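Rhamnonate dehydratase (PDB 3FXG) probably catalyses the magnesium-dependent dehydration of L-rhamnonate to a 2-keto-3-deoxy sugar acid, as a member of the enolase superfamily. Local coordinates at residues A[259-262]-A[263-266]; A[230-233]-A[234-238]; A[237-240]-A[241-244]. All coordinates share one frame; numbering follows the deposited sequence.

Contact 1 of 3, residues A[259-262]-A[263-266]; sequences FALI and KRAH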
# COMPACT_ATOMS: atom_id res chain seq x y z
N PHE A 259 -14.65 -3.24 8.91
CA PHE A 259 -15.36 -3.73 7.73
C PHE A 259 -14.42 -4.20 6.63
O PHE A 259 -14.81 -4.98 5.77
CB PHE A 259 -16.34 -2.68 7.22
CG PHE A 259 -17.59 -2.59 8.05
CD1 PHE A 259 -18.53 -3.62 8.01
CD2 PHE A 259 -17.78 -1.53 8.93
CE1 PHE A 259 -19.64 -3.60 8.85
CE2 PHE A 259 -18.90 -1.50 9.77
CZ PHE A 259 -19.82 -2.54 9.73
N ALA A 260 -13.18 -3.72 6.66
CA ALA A 260 -12.20 -4.14 5.66
C ALA A 260 -11.94 -5.64 5.86
O ALA A 260 -11.77 -6.40 4.90
CB ALA A 260 -10.90 -3.36 5.83
N LEU A 261 -11.91 -6.04 7.13
CA LEU A 261 -11.68 -7.44 7.49
C LEU A 261 -12.93 -8.26 7.19
O LEU A 261 -12.84 -9.40 6.72
CB LEU A 261 -11.34 -7.54 8.98
CG LEU A 261 -10.11 -6.77 9.47
CD1 LEU A 261 -10.09 -6.76 10.99
CD2 LEU A 261 -8.84 -7.41 8.92
N ILE A 262 -14.09 -7.68 7.46
CA ILE A 262 -15.34 -8.38 7.19
C ILE A 262 -15.50 -8.63 5.69
O ILE A 262 -15.92 -9.71 5.27
CB ILE A 262 -16.55 -7.59 7.74
CG1 ILE A 262 -16.55 -7.65 9.28
CG2 ILE A 262 -17.85 -8.17 7.21
CD1 ILE A 262 -17.63 -6.81 9.93
N LYS A 263 -15.16 -7.63 4.88
CA LYS A 263 -15.27 -7.76 3.43
C LYS A 263 -14.25 -8.75 2.87
O LYS A 263 -14.50 -9.39 1.85
CB LYS A 263 -15.10 -6.40 2.76
CG LYS A 263 -16.35 -5.52 2.81
CD LYS A 263 -17.46 -6.07 1.92
CE LYS A 263 -18.61 -5.08 1.79
NZ LYS A 263 -19.68 -5.58 0.88
N ARG A 264 -13.10 -8.89 3.53
CA ARG A 264 -12.09 -9.83 3.06
C ARG A 264 -12.66 -11.24 3.19
O ARG A 264 -12.39 -12.11 2.36
CB ARG A 264 -10.81 -9.72 3.91
CG ARG A 264 -9.79 -10.81 3.62
CD ARG A 264 -8.47 -10.60 4.37
NE ARG A 264 -8.60 -10.79 5.81
CZ ARG A 264 -7.60 -10.65 6.67
NH1 ARG A 264 -6.39 -10.33 6.23
NH2 ARG A 264 -7.80 -10.83 7.97
N ALA A 265 -13.46 -11.45 4.22
CA ALA A 265 -14.06 -12.76 4.46
C ALA A 265 -15.34 -12.98 3.65
O ALA A 265 -15.56 -14.06 3.12
CB ALA A 265 -14.37 -12.92 5.95
N HIS A 266 -16.17 -11.94 3.56
CA HIS A 266 -17.44 -12.05 2.84
C HIS A 266 -17.61 -10.95 1.80
O HIS A 266 -18.50 -10.11 1.92
CB HIS A 266 -18.59 -11.98 3.84
CG HIS A 266 -18.60 -13.10 4.84
ND1 HIS A 266 -18.82 -14.42 4.48
CD2 HIS A 266 -18.41 -13.11 6.18
CE1 HIS A 266 -18.77 -15.18 5.55
NE2 HIS A 266 -18.52 -14.41 6.60
O HOH W 1 -11.03 -11.50 7.21
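Leu261 and Arg264 lie side by side on one flank of helix 259-265, pointing the same way. CD2 of Leu261 sits over one face of the Arg264 guanidinium, 3.7 Å from its NH2. The link between them is completed by a water that donates to Leu261 O and accepts from Arg264 NE at 2.9 Å, lying in the guanidinium plane at its edge. Leu261 O also receives the N-H of Ala265, so a single carbonyl serves both helix and side chain. The arginine chain runs straight out from the helix and then bends at its third torsion (chi3 69°), which turns the guanidinium back beside the leucine; Asn291 of a second subunit binds its NH1. At the C-terminal end, His266 leaves helical geometry, yet its N still reaches Ile262 O at 2.8 Å. The inner flank is different: Ile262 and Phe259 pack on Phe271 of strand 270-273, while Lys263 carries its ammonium to a salt bridge with Asp293. With one face on the strand and another at a subunit interface, this is the short helix of the beta-alpha-beta unit 246-248, 259-265, 270-273 of the enolase-superfamily barrel.

Contact 2 of 3, residues A[230-233]-A[234-238]; sequences SYTI and ELVKA
Tyr231 and Leu235 both carry CG opposite the backbone N (chi1 -171° and 176°), and this common setting sends the phenol ring and the isobutyl group down the same flank of helix 229-238, where they cross obliquely. Ring atom CE2 of Tyr231 touches CD2 of Leu235 at 4.0 Å, the methyl meeting the ring at a slant. Beyond the ring, the phenol OH is held by Asn202. One residue further along, Thr232 and Val236 run side by side, pointing the same way. The threonine methyl, CG2, lies 4.2 Å from CG2 of Val236, a loose contact, whereas that same valine methyl comes to 3.2 Å from Thr232 O. The threonine hydroxyl turns back instead to the carbonyl of Asn228, near the helix start. This helix joins strands 219-222 and 246-248 in a beta-alpha-beta crossover of the barrel, with Leu235 and Val236 packed on Trp247 and Tyr231 on Leu199 of helix 195-213. Regular i to i+4 bonding underlies the side-chain pairs: Leu235 N meets Tyr231 O at 2.8 Å, and Val236 N meets Thr232 O at 2.9 Å. Ile233 O accepts from Lys237 N at 3.1 Å and probably also from the imidazole NE2 of His266. On the outer flank, Ser230 OG is bonded to Asp293 of a second subunit, and Pro267 of that subunit packs on Ile233.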
# COMPACT_ATOMS: atom_id res chain seq x y z
N SER A 230 -14.81 -11.08 14.33
CA SER A 230 -14.84 -12.54 14.29
C SER A 230 -16.25 -13.12 14.36
O SER A 230 -16.59 -14.01 13.58
CB SER A 230 -14.01 -13.13 15.44
OG SER A 230 -12.63 -12.84 15.27
N TYR A 231 -17.05 -12.61 15.29
CA TYR A 231 -18.41 -13.11 15.44
C TYR A 231 -19.24 -12.84 14.19
O TYR A 231 -19.98 -13.71 13.72
CB TYR A 231 -19.09 -12.48 16.65
CG TYR A 231 -20.41 -13.12 16.99
CD1 TYR A 231 -20.47 -14.26 17.79
CD2 TYR A 231 -21.61 -12.61 16.48
CE1 TYR A 231 -21.69 -14.88 18.08
CE2 TYR A 231 -22.83 -13.21 16.76
CZ TYR A 231 -22.86 -14.35 17.56
OH TYR A 231 -24.07 -14.94 17.84
N THR A 232 -19.12 -11.64 13.64
CA THR A 232 -19.85 -11.28 12.44
C THR A 232 -19.49 -12.23 11.30
O THR A 232 -20.37 -12.74 10.60
CB THR A 232 -19.52 -9.84 11.99
OG1 THR A 232 -19.95 -8.91 13.00
CG2 THR A 232 -20.24 -9.50 10.68
N ILE A 233 -18.20 -12.48 11.13
CA ILE A 233 -17.74 -13.37 10.08
C ILE A 233 -18.31 -14.78 10.25
O ILE A 233 -18.73 -15.40 9.27
CB ILE A 233 -16.19 -13.42 10.03
CG1 ILE A 233 -15.66 -12.09 9.45
CG2 ILE A 233 -15.70 -14.59 9.19
CD1 ILE A 233 -14.14 -11.98 9.41
N GLU A 234 -18.33 -15.29 11.48
CA GLU A 234 -18.86 -16.63 11.70
C GLU A 234 -20.37 -16.70 11.52
O GLU A 234 -20.89 -17.66 10.96
CB GLU A 234 -18.48 -17.14 13.10
CG GLU A 234 -19.12 -18.49 13.42
CD GLU A 234 -18.52 -19.17 14.64
OE1 GLU A 234 -18.18 -18.47 15.62
OE2 GLU A 234 -18.41 -20.42 14.63
N LEU A 235 -21.08 -15.67 12.00
CA LEU A 235 -22.54 -15.62 11.89
C LEU A 235 -22.97 -15.55 10.43
O LEU A 235 -23.87 -16.27 9.99
CB LEU A 235 -23.08 -14.41 12.65
CG LEU A 235 -24.59 -14.15 12.57
CD1 LEU A 235 -25.37 -15.34 13.12
CD2 LEU A 235 -24.93 -12.89 13.35
N VAL A 236 -22.34 -14.66 9.67
CA VAL A 236 -22.68 -14.53 8.26
C VAL A 236 -22.42 -15.85 7.54
O VAL A 236 -23.24 -16.29 6.73
CB VAL A 236 -21.87 -13.38 7.61
CG1 VAL A 236 -22.03 -13.41 6.09
CG2 VAL A 236 -22.38 -12.04 8.15
N LYS A 237 -21.29 -16.49 7.84
CA LYS A 237 -20.97 -17.76 7.20
C LYS A 237 -22.06 -18.80 7.52
O LYS A 237 -22.50 -19.53 6.64
CB LYS A 237 -19.62 -18.28 7.68
CG LYS A 237 -19.17 -19.55 6.96
CD LYS A 237 -17.83 -20.07 7.47
CE LYS A 237 -17.40 -21.29 6.67
NZ LYS A 237 -16.09 -21.85 7.14
N ALA A 238 -22.49 -18.83 8.78
CA ALA A 238 -23.51 -19.78 9.21
C ALA A 238 -24.88 -19.53 8.60
O ALA A 238 -25.73 -20.43 8.59
CB ALA A 238 -23.61 -19.77 10.73

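Contact 3 of 3, residues A[237-240]-A[241-244]; sequences KACL and DLNI
Leu242 folds back over Cys239, and its side chain can be followed outward from the backbone. CB rests 3.3 Å from Cys239 O, the carbonyl that also accepts the leucine's own N-H at 2.9 Å. CG stays near that oxygen, and CD1 reaches the cysteine side chain, standing 4.1 Å from both its CB and its SG. The leucine CG is opposite its carbonyl carbon (chi1 -59°), which keeps the branch beside the backbone N and hence close to the residue three positions earlier. The bond from Leu242 N comes from above the carbonyl plane of Cys239, 49° out of it, in keeping with the tight i to i+3 spacing. Here helix 229-238 gives out: Cys239 has left helical torsions, and a brief 3-10 turn carries the chain on toward strand 246-248 of the barrel. Cys239 and Leu242 both pack on Leu206 of helix 195-213, so the turn's apolar side is laid against a neighbouring helix. Its polar side is tied down by water and by weak bonds. Asp241 OD2 accepts from a water at 2.6 Å, and the same water donates to Ala238 O, bridging the last helical residue to the turn. A second water donates to Cys239 O and accepts from Ile244 N, spanning the turn. Asn243, with positive phi (50°), offers both its backbone N and its ND2 to Leu240 O, each bond weak. At the end of the turn, Arg210 NE binds Leu242 O, and its NH2 binds Asn243 O weakly.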
# COMPACT_ATOMS: atom_id res chain seq x y z
N LYS A 237 -21.29 -16.49 7.84
CA LYS A 237 -20.97 -17.76 7.20
C LYS A 237 -22.06 -18.80 7.52
O LYS A 237 -22.50 -19.53 6.64
CB LYS A 237 -19.62 -18.28 7.68
CG LYS A 237 -19.17 -19.55 6.96
CD LYS A 237 -17.83 -20.07 7.47
CE LYS A 237 -17.40 -21.29 6.67
NZ LYS A 237 -16.09 -21.85 7.14
N ALA A 238 -22.49 -18.83 8.78
CA ALA A 238 -23.51 -19.78 9.21
C ALA A 238 -24.88 -19.53 8.60
O ALA A 238 -25.73 -20.43 8.59
CB ALA A 238 -23.61 -19.77 10.73
N CYS A 239 -25.10 -18.33 8.08
CA CYS A 239 -26.40 -17.98 7.49
C CYS A 239 -26.38 -17.84 5.97
O CYS A 239 -27.35 -17.35 5.39
CB CYS A 239 -26.91 -16.65 8.07
SG CYS A 239 -27.24 -16.66 9.83
N LEU A 240 -25.31 -18.29 5.33
CA LEU A 240 -25.21 -18.14 3.88
C LEU A 240 -26.39 -18.66 3.06
O LEU A 240 -26.80 -18.00 2.11
CB LEU A 240 -23.90 -18.76 3.39
CG LEU A 240 -22.65 -18.01 3.88
CD1 LEU A 240 -21.39 -18.64 3.29
CD2 LEU A 240 -22.74 -16.54 3.48
N ASP A 241 -26.96 -19.80 3.43
CA ASP A 241 -28.09 -20.34 2.68
C ASP A 241 -29.41 -19.60 2.92
O ASP A 241 -30.42 -19.89 2.26
CB ASP A 241 -28.27 -21.83 2.98
CG ASP A 241 -28.50 -22.10 4.45
OD1 ASP A 241 -28.64 -23.29 4.82
OD2 ASP A 241 -28.53 -21.14 5.25
N LEU A 242 -29.42 -18.66 3.86
CA LEU A 242 -30.64 -17.91 4.16
C LEU A 242 -30.79 -16.70 3.24
O LEU A 242 -31.80 -15.99 3.28
CB LEU A 242 -30.64 -17.47 5.62
CG LEU A 242 -30.56 -18.59 6.66
CD1 LEU A 242 -30.73 -18.01 8.06
CD2 LEU A 242 -31.65 -19.62 6.39
N ASN A 243 -29.77 -16.46 2.42
CA ASN A 243 -29.76 -15.36 1.46
C ASN A 243 -30.13 -14.00 2.06
O ASN A 243 -30.99 -13.29 1.53
CB ASN A 243 -30.70 -15.69 0.30
CG ASN A 243 -30.26 -16.93 -0.47
OD1 ASN A 243 -31.01 -17.47 -1.29
ND2 ASN A 243 -29.03 -17.38 -0.23
N ILE A 244 -29.47 -13.63 3.15
CA ILE A 244 -29.72 -12.34 3.80
C ILE A 244 -29.32 -11.21 2.85
O ILE A 244 -28.23 -11.23 2.28
CB ILE A 244 -28.92 -12.22 5.12
CG1 ILE A 244 -29.37 -13.32 6.09
CG2 ILE A 244 -29.11 -10.84 5.75
CD1 ILE A 244 -30.86 -13.32 6.39
O HOH W 2 -28.35 -21.29 7.79
O HOH W 3 -27.04 -15.07 3.56

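Overall arrangement
All three contacts are local and lie on two successive crossovers on one side of the chain, contacts 2 and 3 on the first, meeting at Lys237 and Ala238, and contact 1 on the next. Contact 1 is the most buried; contact 2 is partly buried, and contact 3, where the helix has ended, has half of its touching residues exposed. Both helical contacts rest on i to i+4 backbone bonds, to which contact 2 adds apolar pairs and contact 1 a leucine-arginine pair joined through water; contact 3 relies on bridging waters and weak amide bonds. Contacts 1 and 2 touch through Ala265 on Ile233 and His266 on Val236. Both meet a second subunit, which contact 3 reaches weakly through Lys237.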